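Local coordinates for UDP-D-quinovosamine 4-dehydrogenase (Vibrio fischeri, PDB 3NKL), which is probably an oxidoreductase and lyase of the polysaccharide synthase family, represented here by its Rossmann-like CoA-binding-type domain rather than the whole enzyme, at residues V7-A12 with L70-S75. Residues are numbered along the deposited sequence; the frame is centred on the assembly and turned at random.
Sequences VLIYGA and LLAVPS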
loop_
_atom_site.group_PDB
_atom_site.type_symbol
_atom_site.label_atom_id
_atom_site.label_comp_id
_atom_site.label_asym_id
_atom_site.label_seq_id
_atom_site.Cartn_x
_atom_site.Cartn_y
_atom_site.Cartn_z
ATOM N N VAL B 7 17.512 -7.025 7.976
ATOM C CA VAL B 7 16.841 -5.726 7.810
ATOM C C VAL B 7 15.421 -5.773 8.328
ATOM O O VAL B 7 14.835 -6.849 8.461
ATOM C CB VAL B 7 16.713 -5.328 6.326
ATOM C CG1 VAL B 7 18.076 -5.326 5.633
ATOM C CG2 VAL B 7 15.767 -6.274 5.626
ATOM N N LEU B 8 14.851 -4.598 8.592
ATOM C CA LEU B 8 13.413 -4.474 8.694
ATOM C C LEU B 8 12.900 -3.869 7.398
ATOM O O LEU B 8 13.596 -3.066 6.754
ATOM C CB LEU B 8 12.999 -3.548 9.839
ATOM C CG LEU B 8 13.489 -3.899 11.246
ATOM C CD1 LEU B 8 13.104 -2.784 12.204
ATOM C CD2 LEU B 8 12.873 -5.225 11.682
ATOM N N ILE B 9 11.677 -4.234 7.031
ATOM C CA ILE B 9 11.013 -3.600 5.886
ATOM C C ILE B 9 9.890 -2.736 6.416
ATOM O O ILE B 9 8.995 -3.223 7.116
ATOM C CB ILE B 9 10.425 -4.633 4.913
ATOM C CG1 ILE B 9 11.558 -5.448 4.276
ATOM C CG2 ILE B 9 9.515 -3.939 3.858
ATOM C CD1 ILE B 9 11.075 -6.558 3.365
ATOM N N TYR B 10 9.956 -1.440 6.114
ATOM C CA TYR B 10 8.922 -0.516 6.535
ATOM C C TYR B 10 7.880 -0.516 5.420
ATOM O O TYR B 10 8.161 -0.063 4.318
ATOM C CB TYR B 10 9.512 0.889 6.706
ATOM C CG TYR B 10 8.805 1.768 7.710
ATOM C CD1 TYR B 10 7.488 2.184 7.507
ATOM C CD2 TYR B 10 9.455 2.187 8.868
ATOM C CE1 TYR B 10 6.840 2.993 8.426
ATOM C CE2 TYR B 10 8.813 3.005 9.791
ATOM C CZ TYR B 10 7.516 3.390 9.572
ATOM O OH TYR B 10 6.906 4.196 10.499
ATOM N N GLY B 11 6.686 -1.027 5.720
ATOM C CA GLY B 11 5.581 -1.089 4.769
ATOM C C GLY B 11 5.191 -2.549 4.602
ATOM O O GLY B 11 5.925 -3.314 3.980
ATOM N N ALA B 12 4.053 -2.935 5.176
ATOM C CA ALA B 12 3.575 -4.314 5.080
ATOM C C ALA B 12 2.367 -4.457 4.156
ATOM O O ALA B 12 1.491 -5.299 4.385
ATOM C CB ALA B 12 3.256 -4.881 6.475
ATOM N N LEU B 70 14.698 -0.919 5.093
ATOM C CA LEU B 70 14.276 -0.724 3.709
ATOM C C LEU B 70 12.853 -0.176 3.657
ATOM O O LEU B 70 11.944 -0.739 4.263
ATOM C CB LEU B 70 14.328 -2.058 2.962
ATOM C CG LEU B 70 15.631 -2.861 3.068
ATOM C CD1 LEU B 70 15.509 -4.095 2.172
ATOM C CD2 LEU B 70 16.816 -2.018 2.667
ATOM N N LEU B 71 12.650 0.898 2.909
ATOM C CA LEU B 71 11.319 1.505 2.814
ATOM C C LEU B 71 10.564 0.947 1.620
ATOM O O LEU B 71 11.053 1.001 0.494
ATOM C CB LEU B 71 11.420 3.016 2.656
ATOM C CG LEU B 71 12.142 3.758 3.784
ATOM C CD1 LEU B 71 12.089 5.244 3.517
ATOM C CD2 LEU B 71 11.508 3.452 5.128
ATOM N N ALA B 72 9.380 0.406 1.875
ATOM C CA ALA B 72 8.511 -0.071 0.818
ATOM C C ALA B 72 7.139 0.570 1.038
ATOM O O ALA B 72 6.140 -0.122 1.269
ATOM C CB ALA B 72 8.425 -1.604 0.844
ATOM N N VAL B 73 7.118 1.904 0.992
ATOM C CA VAL B 73 5.891 2.677 1.166
ATOM C C VAL B 73 5.690 3.673 0.021
ATOM O O VAL B 73 5.615 4.881 0.240
ATOM C CB VAL B 73 5.889 3.445 2.499
ATOM C CG1 VAL B 73 5.643 2.474 3.662
ATOM C CG2 VAL B 73 7.204 4.234 2.685
ATOM N N PRO B 74 5.589 3.155 -1.206
ATOM C CA PRO B 74 5.405 4.016 -2.384
ATOM C C PRO B 74 4.084 4.816 -2.309
ATOM O O PRO B 74 3.941 5.839 -2.983
ATOM C CB PRO B 74 5.380 3.018 -3.555
ATOM C CG PRO B 74 4.996 1.694 -2.940
ATOM C CD PRO B 74 5.687 1.728 -1.568
ATOM N N SER B 75 3.140 4.400 -1.468
ATOM C CA SER B 75 1.880 5.160 -1.417
ATOM C C SER B 75 1.887 6.255 -0.354
ATOM O O SER B 75 0.889 6.932 -0.152
ATOM C CB SER B 75 0.661 4.245 -1.225
ATOM O OG SER B 75 0.650 3.692 0.080
#
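Leu-70 O accepts from Tyr-10 N at 2.8 Å, and the same oxygen is met from beside that N-H by the CA of Ile-9, a CA-H...O contact of 3.4 Å. The N of the same Leu-70 gives its hydrogen to Leu-8 O in a nearly straight bond (174° at the hydrogen), and Tyr-10, through its O, accepts from Ala-72 N, so that Leu-70 and Tyr-10 are each held through both N and O. The three bonds form a parallel ladder, with Ile-9 level with Leu-70 and Tyr-10 level with Leu-71.

On the face with Ile-9 and Leu-70, the CG2 methyl of Val-7 meets Leu-70 CD1, and further along Ile-9 CG2 comes to 4.0 Å from Ala-72 CB. Helix 14-25 covers this side, Leu-23 touching both Ile-9 and Leu-70. Strand 5-10 is the middle strand of a Rossmann-type sheet, with 29-35 along one edge and 68-71 along the other, and Gly-11 opens what looks like the glycine-rich GxGxxG turn into helix 14-25, the place where relatives of this fold hold a nucleotide.

The other face carries Tyr-10 and Leu-71, side by side and pointing the same way. Leu-71 CD2 packs on Tyr-10 CB at 3.6 Å and lies obliquely to the ring, while Ile-84 of helix 78-89 touches both side chains. With CG anti to its backbone N (chi1 -152°), the tyrosine leads its ring away from 70-75, and its hydroxyl hydrogen-bonds to Asp-37.

Beyond the last bridge Val-73 swings CG1 over the end of strand 5-10, 3.6 Å from Tyr-10 O and 3.7 Å from Gly-11 CA. Gly-11, which has no side chain, lets Ala-72 O and this methyl come close to its CA. Further on, Ser-75 OG hydrogen-bonds to Lys-41 of the second subunit.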